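Local coordinates for protein amidohydrolase (Thermotoga maritima, PDB 3OOQ) that probably hydrolyses a cyclic amide as a metal-dependent amidohydrolase of the TIM-barrel clan, perhaps with allantoinase activity, at residues 5-10 against 46-51; 13-18 against 52-57; 23-28 against 38-43; 361-366 against 374-379. All blocks are in the same frame, centred on the assembly; numbering follows the deposited sequence.

Contact 1 of 4, residues 5-10 against 46-51; sequences VKILFK and EIVDLT
L8 and K10 on one strand and E46 and V48 on the other exchange the backbone bonds of a parallel pair, their strand segments 25° apart. L8 N donates to E46 O (2.9 Å), V48 N returns a nearly straight bond to L8 O (2.9 Å), and K10 N goes on to V48 O (2.8 Å). L50 N to K10 O carries the ladder one residue past the strand, while E46 N donates to K6 O at the other end. Apolar contacts gather on the face of I7, F9 and V48. L50 CD1 meets F9 CD1 at 3.5 Å, with V48 CB beside the same ring atom at 3.8 Å. I7 CG2 touches V48 CG2 (3.8 Å) and also lies over the rim of one face of the F9 ring, whose edge-to-face partner is Y379. On the face of L8 and I47, K10 lays its CG against I47 CD1 (3.9 Å); its chain then bends at chi2 and chi3, and NZ forms a salt bridge with D25 and a hydrogen bond to the carbonyl of I40. At the end of the strand, D49 OD1 accepts from T51 N in an Asx turn and, on its syn lone pair, from T51 OG1 (2.6 Å). The chemistry is thus divided: I7, F9 and V48 make an apolar patch turned to the hairpin of strands 361-364 and 375-380, while on the other face K10 combines an aliphatic packing stem with a paired ammonium group.

Contact 2 of 4, residues 13-18 against 52-57; sequences TVFPIT and GKFLFP
F15 and F56 form the tight part of this contact, an offset stack with centroids 4.4 Å apart and planes at 14°. F15 CG and F56 CZ approach to 3.3 Å, and F15 CB stands over the centre of the F56 ring, 3.7 Å from its centroid. With chi1 at -84° and -85°, both rings have CG anti to the carbonyl carbon, and they run side by side in the same direction. F15 CE1 also reaches the edge of the F54 ring, 3.6 Å from CD2. Parallel backbone bonds underlie the rings: T13 N to K53 O, L55 N to T13 O, and a nearly straight F15 N to L55 O. Past them I17 crosses P57 obliquely, CG1 3.6 Å from CG. The T13 end is looser and wetter. Here T13 CB sits over the rim of one face of F54, 4.3 Å from the centroid, and a water joins T13 OG1 to K53 O, donating to the carbonyl at 2.6 Å. The K53 amino group makes a salt bridge with E376. Strand 54-64 is bordered by strands 12-14 and 361-364; V26 of strand 24-29 packs on V14 and L55, and helix 329-334 lies against F15, I17 and F56.

Contact 3 of 4, residues 23-28 against 38-43; sequences KGDVLV and ENIEDP
The carboxylate of D25 is the flat group that meets loop 38-43, and I40 N binds at its rim: OD2 takes this N-H on the anti lone pair, at 2.9 Å, in a bond bent to 137°. D25 CG lies anti to the carbonyl carbon (chi1 -48°), which sets the carboxylate beside the loop. The other oxygen, OD1, accepts from a water at 2.5 Å, and that water bonds weakly to E38 O. Two further donors come from the end of strand 7-10 and the residue after it: K10 NZ at OD2 and N11 N at OD1. An alanine here would probably leave I40 N without this acceptor and K10 without its salt-bridge partner. The apolar contacts belong to I40, whose CB sits 4.0 Å from D25 CB and whose CG2 faces L27 CB at 4.2 Å; its CD1 methyl packs against the backbone carbonyl of D25, 3.6 Å from O. L27 crosses D42 at about a right angle. Loop 38-43 crosses from strand 32-37 at one margin of the four-stranded sheet, over its D25 and L27 face, to strand 46-49 at the other, within the small beta domain that accompanies the barrel in many amidohydrolases.

Contact 4 of 4, residues 361-366 against 374-379; sequences LVVWSG and VVERVY
V363 O is gripped by two successive N-H groups, E376 N at 2.7 Å and R377 N in a weak bond at 3.4 Å, the signature of a classic beta bulge in this antiparallel hairpin. On the L361 side, L361 and Y379 exchange two bonds and V363 N donates to R377 O. Past the bulge, S365 N donates to V374 O, and V374 N to S365 OG (2.8 Å), which chi1 of 74° tucks between its own N and carbonyl carbon. One face carries the apolar packing. V375 CG2 lies 3.6 Å from the centroid of the six-membered ring of W364, over the face, while its CG1 meets V362 CG1 at 3.8 Å. The W364 ring also meets that of F56. An alanine in place of W364 would probably open a gap beside V375 CG2 and take away an aromatic neighbour of F56, F15 remaining. On the opposite face R377 stretches out its chain, and NH1 donates to Y379 OH at 2.8 Å, the hydroxyl in the guanidinium plane. Strand 361-364 runs between strands 54-64 and 375-380, the latter pairing onward with 383-387, and R324 of a second subunit packs on W364 and V374.

Overall arrangement
From the N terminus the chain lays down strand 7-10, passes through 12-14 and returns as 24-29. Contact 3 closes the shortest of the early loops, bringing 38-43 back to 23-28 around strand 32-37. It nests inside both contact 1, which closes when 46-51 joins 5-10, and contact 2, closed by 52-57 on 13-18. Contacts 1 and 2 cross, since their segments alternate along the chain. Contact 4 comes much later, after the barrel region, as a local hairpin. It nevertheless extends the sheet of contact 2 through strands 54-64 and 361-364, and packs on contact 1, joining the two chain ends in one beta domain.

Contact 1 of 4, residues 5-10 against 46-51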
loop_
_atom_site.group_PDB
_atom_site.type_symbol
_atom_site.label_atom_id
_atom_site.label_comp_id
_atom_site.label_asym_id
_atom_site.label_seq_id
_atom_site.Cartn_x
_atom_site.Cartn_y
_atom_site.Cartn_z
ATOM N N VAL F 5 6.833 62.841 23.818
ATOM C CA VAL F 5 5.757 62.169 23.029
ATOM C C VAL F 5 4.882 61.271 23.932
ATOM O O VAL F 5 4.663 60.075 23.664
ATOM C CB VAL F 5 6.330 61.422 21.775
ATOM C CG1 VAL F 5 7.243 60.238 22.177
ATOM C CG2 VAL F 5 5.201 60.987 20.815
ATOM N N LYS F 6 4.394 61.863 25.019
ATOM C CA LYS F 6 3.351 61.238 25.824
ATOM C C LYS F 6 2.032 61.334 25.061
ATOM O O LYS F 6 1.868 62.208 24.201
ATOM C CB LYS F 6 3.229 61.929 27.187
ATOM C CG LYS F 6 4.501 61.899 28.014
ATOM C CD LYS F 6 4.470 62.938 29.104
ATOM C CE LYS F 6 4.138 62.359 30.458
ATOM N NZ LYS F 6 5.343 62.282 31.344
ATOM N N ILE F 7 1.107 60.422 25.352
ATOM C CA ILE F 7 -0.251 60.517 24.839
ATOM C C ILE F 7 -1.215 60.598 26.013
ATOM O O ILE F 7 -1.130 59.815 26.962
ATOM C CB ILE F 7 -0.636 59.318 23.956
ATOM C CG1 ILE F 7 0.239 59.252 22.695
ATOM C CG2 ILE F 7 -2.103 59.381 23.580
ATOM C CD1 ILE F 7 0.073 57.952 21.914
ATOM N N LEU F 8 -2.141 61.540 25.938
ATOM C CA LEU F 8 -3.127 61.717 26.980
ATOM C C LEU F 8 -4.511 61.463 26.398
ATOM O O LEU F 8 -5.020 62.256 25.602
ATOM C CB LEU F 8 -3.013 63.128 27.570
ATOM C CG LEU F 8 -3.976 63.547 28.679
ATOM C CD1 LEU F 8 -3.988 62.518 29.826
ATOM C CD2 LEU F 8 -3.650 64.965 29.182
ATOM N N PHE F 9 -5.110 60.344 26.783
ATOM C CA PHE F 9 -6.448 60.004 26.313
ATOM C C PHE F 9 -7.458 60.658 27.227
ATOM O O PHE F 9 -7.436 60.430 28.434
ATOM C CB PHE F 9 -6.654 58.485 26.290
ATOM C CG PHE F 9 -5.768 57.763 25.309
ATOM C CD1 PHE F 9 -6.106 57.704 23.955
ATOM C CD2 PHE F 9 -4.600 57.130 25.739
ATOM C CE1 PHE F 9 -5.283 57.034 23.034
ATOM C CE2 PHE F 9 -3.779 56.441 24.834
ATOM C CZ PHE F 9 -4.129 56.391 23.474
ATOM N N LYS F 10 -8.345 61.468 26.663
ATOM C CA LYS F 10 -9.268 62.265 27.488
ATOM C C LYS F 10 -10.739 61.853 27.377
ATOM O O LYS F 10 -11.266 61.689 26.279
ATOM C CB LYS F 10 -9.116 63.776 27.180
ATOM C CG LYS F 10 -7.704 64.311 27.452
ATOM C CD LYS F 10 -7.592 65.343 28.589
ATOM C CE LYS F 10 -8.730 65.338 29.618
ATOM N NZ LYS F 10 -8.269 65.965 30.903
ATOM N N GLU F 46 0.509 64.833 23.693
ATOM C CA GLU F 46 -0.464 64.949 22.605
ATOM C C GLU F 46 -1.797 64.494 23.173
ATOM O O GLU F 46 -1.875 63.460 23.830
ATOM C CB GLU F 46 -0.078 64.073 21.409
ATOM C CG GLU F 46 -0.998 64.211 20.189
ATOM C CD GLU F 46 -1.105 62.931 19.355
ATOM O OE1 GLU F 46 -0.085 62.210 19.188
ATOM O OE2 GLU F 46 -2.222 62.649 18.855
ATOM N N ILE F 47 -2.850 65.262 22.948
ATOM C CA ILE F 47 -4.120 64.854 23.511
ATOM C C ILE F 47 -4.988 64.157 22.464
ATOM O O ILE F 47 -5.078 64.587 21.319
ATOM C CB ILE F 47 -4.849 66.002 24.307
ATOM C CG1 ILE F 47 -6.018 66.597 23.530
ATOM C CG2 ILE F 47 -3.868 67.051 24.849
ATOM C CD1 ILE F 47 -7.346 65.894 23.858
ATOM N N VAL F 48 -5.579 63.042 22.875
ATOM C CA VAL F 48 -6.525 62.315 22.060
ATOM C C VAL F 48 -7.859 62.346 22.780
ATOM O O VAL F 48 -8.013 61.789 23.864
ATOM C CB VAL F 48 -6.080 60.861 21.839
ATOM C CG1 VAL F 48 -7.077 60.121 20.960
ATOM C CG2 VAL F 48 -4.678 60.833 21.226
ATOM N N ASP F 49 -8.824 63.007 22.163
ATOM C CA ASP F 49 -10.142 63.146 22.746
ATOM C C ASP F 49 -10.962 61.899 22.455
ATOM O O ASP F 49 -11.166 61.543 21.292
ATOM C CB ASP F 49 -10.822 64.414 22.207
ATOM C CG ASP F 49 -12.307 64.472 22.525
ATOM O OD1 ASP F 49 -12.689 64.234 23.683
ATOM O OD2 ASP F 49 -13.097 64.773 21.601
ATOM N N LEU F 50 -11.438 61.245 23.508
ATOM C CA LEU F 50 -12.212 60.021 23.349
ATOM C C LEU F 50 -13.607 60.147 23.935
ATOM O O LEU F 50 -14.205 59.143 24.370
ATOM C CB LEU F 50 -11.482 58.808 23.965
ATOM C CG LEU F 50 -10.096 58.418 23.430
ATOM C CD1 LEU F 50 -9.541 57.240 24.224
ATOM C CD2 LEU F 50 -10.121 58.106 21.940
ATOM N N THR F 51 -14.119 61.377 23.957
ATOM C CA THR F 51 -15.509 61.632 24.351
ATOM C C THR F 51 -16.461 60.709 23.582
ATOM O O THR F 51 -16.414 60.654 22.349
ATOM C CB THR F 51 -15.907 63.107 24.074
ATOM O OG1 THR F 51 -15.024 63.973 24.795
ATOM C CG2 THR F 51 -17.361 63.377 24.502
#

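Contact 2 of 4, residues 13-18 against 52-57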
loop_
_atom_site.group_PDB
_atom_site.type_symbol
_atom_site.label_atom_id
_atom_site.label_comp_id
_atom_site.label_asym_id
_atom_site.label_seq_id
_atom_site.Cartn_x
_atom_site.Cartn_y
_atom_site.Cartn_z
ATOM N N THR F 13 -14.965 56.536 28.543
ATOM C CA THR F 13 -15.372 55.632 29.619
ATOM C C THR F 13 -14.239 54.601 29.686
ATOM O O THR F 13 -14.052 53.790 28.759
ATOM C CB THR F 13 -16.720 54.950 29.346
ATOM O OG1 THR F 13 -17.733 55.946 29.151
ATOM C CG2 THR F 13 -17.118 54.017 30.511
ATOM N N VAL F 14 -13.470 54.670 30.771
ATOM C CA VAL F 14 -12.285 53.834 30.950
ATOM C C VAL F 14 -12.664 52.581 31.729
ATOM O O VAL F 14 -13.284 52.671 32.799
ATOM C CB VAL F 14 -11.117 54.598 31.686
ATOM C CG1 VAL F 14 -9.864 53.706 31.817
ATOM C CG2 VAL F 14 -10.760 55.889 30.952
ATOM N N PHE F 15 -12.284 51.425 31.185
ATOM C CA PHE F 15 -12.476 50.135 31.827
ATOM C C PHE F 15 -11.126 49.554 32.263
ATOM O O PHE F 15 -10.490 48.818 31.494
ATOM C CB PHE F 15 -13.184 49.171 30.857
ATOM C CG PHE F 15 -14.683 49.305 30.849
ATOM C CD1 PHE F 15 -15.305 50.379 30.212
ATOM C CD2 PHE F 15 -15.477 48.346 31.459
ATOM C CE1 PHE F 15 -16.699 50.509 30.200
ATOM C CE2 PHE F 15 -16.878 48.465 31.453
ATOM C CZ PHE F 15 -17.483 49.557 30.819
ATOM N N PRO F 16 -10.677 49.868 33.501
ATOM C CA PRO F 16 -9.406 49.308 33.980
ATOM C C PRO F 16 -9.429 47.781 34.138
ATOM O O PRO F 16 -8.356 47.159 34.146
ATOM C CB PRO F 16 -9.224 49.951 35.364
ATOM C CG PRO F 16 -10.160 51.087 35.420
ATOM C CD PRO F 16 -11.304 50.745 34.513
ATOM N N ILE F 17 -10.639 47.223 34.290
ATOM C CA ILE F 17 -10.927 45.791 34.474
ATOM C C ILE F 17 -10.743 45.339 35.899
ATOM O O ILE F 17 -11.587 44.639 36.432
ATOM C CB ILE F 17 -10.119 44.822 33.520
ATOM C CG1 ILE F 17 -10.477 45.039 32.048
ATOM C CG2 ILE F 17 -10.331 43.352 33.934
ATOM C CD1 ILE F 17 -11.967 45.060 31.737
ATOM N N THR F 18 -9.641 45.748 36.517
ATOM C CA THR F 18 -9.341 45.354 37.883
ATOM C C THR F 18 -9.976 46.307 38.894
ATOM O O THR F 18 -9.804 46.148 40.101
ATOM C CB THR F 18 -7.842 45.274 38.088
ATOM O OG1 THR F 18 -7.253 46.508 37.655
ATOM C CG2 THR F 18 -7.250 44.091 37.246
ATOM N N GLY F 52 -17.305 59.975 24.303
ATOM C CA GLY F 52 -18.248 59.064 23.654
ATOM C C GLY F 52 -17.705 57.670 23.358
ATOM O O GLY F 52 -18.465 56.781 22.958
ATOM N N LYS F 53 -16.401 57.469 23.578
ATOM C CA LYS F 53 -15.723 56.203 23.276
ATOM C C LYS F 53 -15.415 55.417 24.562
ATOM O O LYS F 53 -15.596 55.924 25.666
ATOM C CB LYS F 53 -14.412 56.465 22.515
ATOM C CG LYS F 53 -14.498 57.476 21.368
ATOM C CD LYS F 53 -15.358 56.956 20.225
ATOM C CE LYS F 53 -15.603 58.001 19.129
ATOM N NZ LYS F 53 -16.523 57.377 18.135
ATOM N N PHE F 54 -14.961 54.172 24.403
ATOM C CA PHE F 54 -14.626 53.281 25.513
ATOM C C PHE F 54 -13.181 52.851 25.351
ATOM O O PHE F 54 -12.764 52.492 24.252
ATOM C CB PHE F 54 -15.536 52.049 25.511
ATOM C CG PHE F 54 -16.972 52.350 25.823
ATOM C CD1 PHE F 54 -17.700 53.247 25.048
ATOM C CD2 PHE F 54 -17.603 51.724 26.884
ATOM C CE1 PHE F 54 -19.053 53.534 25.356
ATOM C CE2 PHE F 54 -18.945 51.998 27.200
ATOM C CZ PHE F 54 -19.667 52.907 26.440
ATOM N N LEU F 55 -12.419 52.894 26.438
ATOM C CA LEU F 55 -11.014 52.533 26.402
ATOM C C LEU F 55 -10.800 51.277 27.232
ATOM O O LEU F 55 -11.066 51.268 28.442
ATOM C CB LEU F 55 -10.139 53.679 26.917
ATOM C CG LEU F 55 -8.631 53.569 26.714
ATOM C CD1 LEU F 55 -8.256 53.520 25.241
ATOM C CD2 LEU F 55 -7.932 54.743 27.389
ATOM N N PHE F 56 -10.317 50.221 26.574
ATOM C CA PHE F 56 -10.137 48.923 27.208
ATOM C C PHE F 56 -8.675 48.535 27.144
ATOM O O PHE F 56 -7.950 49.061 26.305
ATOM C CB PHE F 56 -11.009 47.872 26.501
ATOM C CG PHE F 56 -12.421 47.818 27.019
ATOM C CD1 PHE F 56 -13.326 48.829 26.719
ATOM C CD2 PHE F 56 -12.841 46.762 27.824
ATOM C CE1 PHE F 56 -14.624 48.789 27.203
ATOM C CE2 PHE F 56 -14.147 46.705 28.306
ATOM C CZ PHE F 56 -15.038 47.723 28.000
ATOM N N PRO F 57 -8.229 47.642 28.050
ATOM C CA PRO F 57 -6.938 47.030 27.795
ATOM C C PRO F 57 -7.072 46.109 26.575
ATOM O O PRO F 57 -8.193 45.709 26.225
ATOM C CB PRO F 57 -6.693 46.179 29.048
ATOM C CG PRO F 57 -8.015 45.863 29.568
ATOM C CD PRO F 57 -8.958 46.962 29.137
HETATM O O HOH W 1 -17.653 57.093 26.727
#

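Contact 3 of 4, residues 23-28 against 38-43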
loop_
_atom_site.group_PDB
_atom_site.type_symbol
_atom_site.label_atom_id
_atom_site.label_comp_id
_atom_site.label_asym_id
_atom_site.label_seq_id
_atom_site.Cartn_x
_atom_site.Cartn_y
_atom_site.Cartn_z
ATOM N N LYS F 23 -15.684 57.581 33.865
ATOM C CA LYS F 23 -15.375 58.562 32.849
ATOM C C LYS F 23 -14.088 59.270 33.253
ATOM O O LYS F 23 -13.973 59.774 34.371
ATOM C CB LYS F 23 -16.538 59.555 32.717
ATOM C CG LYS F 23 -16.717 60.125 31.313
ATOM C CD LYS F 23 -18.181 60.501 31.014
ATOM C CE LYS F 23 -19.047 59.286 30.641
ATOM N NZ LYS F 23 -20.425 59.690 30.190
ATOM N N GLY F 24 -13.097 59.286 32.367
ATOM C CA GLY F 24 -11.808 59.845 32.745
ATOM C C GLY F 24 -10.707 59.654 31.736
ATOM O O GLY F 24 -10.959 59.381 30.561
ATOM N N ASP F 25 -9.476 59.772 32.215
ATOM C CA ASP F 25 -8.313 59.937 31.355
ATOM C C ASP F 25 -7.253 58.879 31.624
ATOM O O ASP F 25 -7.185 58.285 32.720
ATOM C CB ASP F 25 -7.673 61.319 31.562
ATOM C CG ASP F 25 -8.681 62.463 31.526
ATOM O OD1 ASP F 25 -9.645 62.416 30.737
ATOM O OD2 ASP F 25 -8.496 63.433 32.296
ATOM N N VAL F 26 -6.413 58.662 30.616
ATOM C CA VAL F 26 -5.297 57.749 30.738
ATOM C C VAL F 26 -4.101 58.420 30.072
ATOM O O VAL F 26 -4.176 58.832 28.919
ATOM C CB VAL F 26 -5.621 56.365 30.079
ATOM C CG1 VAL F 26 -4.399 55.460 30.046
ATOM C CG2 VAL F 26 -6.794 55.682 30.785
ATOM N N LEU F 27 -3.006 58.521 30.811
ATOM C CA LEU F 27 -1.764 59.109 30.307
ATOM C C LEU F 27 -0.752 58.006 30.073
ATOM O O LEU F 27 -0.518 57.157 30.951
ATOM C CB LEU F 27 -1.186 60.129 31.302
ATOM C CG LEU F 27 0.190 60.750 31.012
ATOM C CD1 LEU F 27 0.164 61.636 29.779
ATOM C CD2 LEU F 27 0.704 61.556 32.216
ATOM N N VAL F 28 -0.150 58.046 28.890
ATOM C CA VAL F 28 0.788 57.043 28.441
ATOM C C VAL F 28 2.108 57.736 28.186
ATOM O O VAL F 28 2.137 58.821 27.578
ATOM C CB VAL F 28 0.288 56.392 27.111
ATOM C CG1 VAL F 28 1.381 55.558 26.432
ATOM C CG2 VAL F 28 -0.949 55.556 27.355
ATOM N N GLU F 38 -9.554 60.535 36.911
ATOM C CA GLU F 38 -10.587 61.532 36.611
ATOM C C GLU F 38 -10.192 62.700 35.697
ATOM O O GLU F 38 -10.836 62.927 34.653
ATOM C CB GLU F 38 -11.092 62.110 37.935
ATOM C CG GLU F 38 -12.565 62.468 37.960
ATOM C CD GLU F 38 -13.438 61.308 38.398
ATOM O OE1 GLU F 38 -13.057 60.141 38.147
ATOM O OE2 GLU F 38 -14.505 61.569 38.992
ATOM N N ASN F 39 -9.171 63.455 36.105
ATOM C CA ASN F 39 -8.833 64.730 35.452
ATOM C C ASN F 39 -7.328 64.940 35.287
ATOM O O ASN F 39 -6.735 65.803 35.940
ATOM C CB ASN F 39 -9.439 65.925 36.231
ATOM C CG ASN F 39 -10.820 66.320 35.729
ATOM O OD1 ASN F 39 -11.818 66.194 36.442
ATOM N ND2 ASN F 39 -10.883 66.802 34.494
ATOM N N ILE F 40 -6.711 64.154 34.411
ATOM C CA ILE F 40 -5.274 64.274 34.180
ATOM C C ILE F 40 -4.971 65.445 33.242
ATOM O O ILE F 40 -5.672 65.644 32.251
ATOM C CB ILE F 40 -4.664 62.958 33.623
ATOM C CG1 ILE F 40 -4.980 61.787 34.566
ATOM C CG2 ILE F 40 -3.162 63.107 33.431
ATOM C CD1 ILE F 40 -4.613 60.412 34.016
ATOM N N GLU F 41 -3.944 66.223 33.583
ATOM C CA GLU F 41 -3.407 67.277 32.703
ATOM C C GLU F 41 -1.922 67.043 32.480
ATOM O O GLU F 41 -1.203 66.685 33.409
ATOM C CB GLU F 41 -3.637 68.680 33.298
ATOM C CG GLU F 41 -4.553 69.601 32.472
ATOM C CD GLU F 41 -6.007 69.135 32.423
ATOM O OE1 GLU F 41 -6.540 68.719 33.479
ATOM O OE2 GLU F 41 -6.619 69.190 31.330
ATOM N N ASP F 42 -1.469 67.218 31.243
ATOM C CA ASP F 42 -0.043 67.140 30.924
ATOM C C ASP F 42 0.263 68.037 29.734
ATOM O O ASP F 42 -0.253 67.813 28.632
ATOM C CB ASP F 42 0.425 65.698 30.674
ATOM C CG ASP F 42 1.953 65.555 30.699
ATOM O OD1 ASP F 42 2.632 66.018 29.752
ATOM O OD2 ASP F 42 2.478 64.965 31.668
ATOM N N PRO F 43 1.113 69.056 29.961
ATOM C CA PRO F 43 1.315 70.160 29.014
ATOM C C PRO F 43 2.000 69.731 27.721
ATOM O O PRO F 43 1.791 70.346 26.672
ATOM C CB PRO F 43 2.215 71.130 29.798
ATOM C CG PRO F 43 2.956 70.258 30.775
ATOM C CD PRO F 43 1.988 69.169 31.147
HETATM O O HOH W 2 -11.624 63.749 31.353
#

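Contact 4 of 4, residues 361-366 against 374-379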
loop_
_atom_site.group_PDB
_atom_site.type_symbol
_atom_site.label_atom_id
_atom_site.label_comp_id
_atom_site.label_asym_id
_atom_site.label_seq_id
_atom_site.Cartn_x
_atom_site.Cartn_y
_atom_site.Cartn_z
ATOM N N LEU F 361 -3.779 49.248 24.527
ATOM C CA LEU F 361 -5.072 49.900 24.736
ATOM C C LEU F 361 -5.923 49.852 23.479
ATOM O O LEU F 361 -5.419 49.993 22.357
ATOM C CB LEU F 361 -4.869 51.365 25.185
ATOM C CG LEU F 361 -4.090 51.558 26.501
ATOM C CD1 LEU F 361 -3.657 53.008 26.720
ATOM C CD2 LEU F 361 -4.885 51.047 27.701
ATOM N N VAL F 362 -7.219 49.649 23.663
ATOM C CA VAL F 362 -8.115 49.593 22.513
ATOM C C VAL F 362 -9.226 50.603 22.693
ATOM O O VAL F 362 -9.885 50.616 23.734
ATOM C CB VAL F 362 -8.731 48.174 22.350
ATOM C CG1 VAL F 362 -9.623 48.121 21.112
ATOM C CG2 VAL F 362 -7.625 47.115 22.260
ATOM N N VAL F 363 -9.413 51.452 21.679
ATOM C CA VAL F 363 -10.522 52.402 21.624
ATOM C C VAL F 363 -11.682 51.737 20.908
ATOM O O VAL F 363 -11.595 51.433 19.722
ATOM C CB VAL F 363 -10.151 53.739 20.887
ATOM C CG1 VAL F 363 -11.352 54.683 20.850
ATOM C CG2 VAL F 363 -8.939 54.425 21.533
ATOM N N TRP F 364 -12.758 51.508 21.652
ATOM C CA TRP F 364 -13.984 50.937 21.130
ATOM C C TRP F 364 -15.026 52.050 20.978
ATOM O O TRP F 364 -15.067 53.005 21.784
ATOM C CB TRP F 364 -14.543 49.914 22.104
ATOM C CG TRP F 364 -13.837 48.603 22.124
ATOM C CD1 TRP F 364 -12.729 48.284 22.860
ATOM C CD2 TRP F 364 -14.183 47.418 21.387
ATOM N NE1 TRP F 364 -12.354 46.982 22.618
ATOM C CE2 TRP F 364 -13.231 46.423 21.729
ATOM C CE3 TRP F 364 -15.194 47.103 20.464
ATOM C CZ2 TRP F 364 -13.259 45.133 21.188
ATOM C CZ3 TRP F 364 -15.229 45.802 19.928
ATOM C CH2 TRP F 364 -14.265 44.842 20.294
ATOM N N SER F 365 -15.879 51.892 19.970
ATOM C CA SER F 365 -16.942 52.841 19.666
ATOM C C SER F 365 -18.059 52.747 20.709
ATOM O O SER F 365 -18.824 53.686 20.890
ATOM C CB SER F 365 -17.505 52.569 18.251
ATOM O OG SER F 365 -18.321 51.399 18.237
ATOM N N GLY F 366 -18.138 51.594 21.367
ATOM C CA GLY F 366 -19.163 51.296 22.367
ATOM C C GLY F 366 -18.681 50.083 23.133
ATOM O O GLY F 366 -17.535 49.644 22.947
ATOM N N VAL F 374 -17.504 48.795 17.487
ATOM C CA VAL F 374 -16.355 48.517 16.626
ATOM C C VAL F 374 -15.071 49.064 17.231
ATOM O O VAL F 374 -15.095 50.041 17.978
ATOM C CB VAL F 374 -16.525 49.093 15.177
ATOM C CG1 VAL F 374 -17.831 48.590 14.523
ATOM C CG2 VAL F 374 -16.458 50.603 15.175
ATOM N N VAL F 375 -13.960 48.436 16.884
ATOM C CA VAL F 375 -12.652 48.915 17.275
ATOM C C VAL F 375 -12.237 50.089 16.394
ATOM O O VAL F 375 -12.147 49.956 15.183
ATOM C CB VAL F 375 -11.598 47.797 17.183
ATOM C CG1 VAL F 375 -10.180 48.361 17.348
ATOM C CG2 VAL F 375 -11.882 46.729 18.218
ATOM N N GLU F 376 -11.982 51.239 17.017
ATOM C CA GLU F 376 -11.534 52.402 16.264
ATOM C C GLU F 376 -10.020 52.492 16.168
ATOM O O GLU F 376 -9.497 52.921 15.149
ATOM C CB GLU F 376 -12.143 53.679 16.842
ATOM C CG GLU F 376 -13.685 53.633 16.788
ATOM C CD GLU F 376 -14.356 54.942 17.146
ATOM O OE1 GLU F 376 -13.643 55.883 17.570
ATOM O OE2 GLU F 376 -15.603 55.012 17.007
ATOM N N ARG F 377 -9.323 52.099 17.227
ATOM C CA ARG F 377 -7.861 52.196 17.277
ATOM C C ARG F 377 -7.302 51.197 18.248
ATOM O O ARG F 377 -7.969 50.858 19.219
ATOM C CB ARG F 377 -7.406 53.578 17.761
ATOM C CG ARG F 377 -7.579 54.702 16.770
ATOM C CD ARG F 377 -6.847 55.908 17.278
ATOM N NE ARG F 377 -7.225 57.140 16.585
ATOM C CZ ARG F 377 -6.715 58.331 16.872
ATOM N NH1 ARG F 377 -5.813 58.452 17.837
ATOM N NH2 ARG F 377 -7.110 59.403 16.190
ATOM N N VAL F 378 -6.065 50.769 18.009
ATOM C CA VAL F 378 -5.354 49.874 18.927
ATOM C C VAL F 378 -3.929 50.372 19.069
ATOM O O VAL F 378 -3.268 50.674 18.067
ATOM C CB VAL F 378 -5.317 48.393 18.432
ATOM C CG1 VAL F 378 -4.601 47.474 19.473
ATOM C CG2 VAL F 378 -6.725 47.876 18.153
ATOM N N TYR F 379 -3.481 50.468 20.319
ATOM C CA TYR F 379 -2.110 50.795 20.641
ATOM C C TYR F 379 -1.535 49.582 21.331
ATOM O O TYR F 379 -2.245 48.893 22.065
ATOM C CB TYR F 379 -2.047 51.994 21.597
ATOM C CG TYR F 379 -2.598 53.290 21.013
ATOM C CD1 TYR F 379 -3.976 53.534 20.979
ATOM C CD2 TYR F 379 -1.744 54.271 20.508
ATOM C CE1 TYR F 379 -4.492 54.718 20.449
ATOM C CE2 TYR F 379 -2.253 55.475 19.974
ATOM C CZ TYR F 379 -3.625 55.681 19.957
ATOM O OH TYR F 379 -4.141 56.842 19.453
#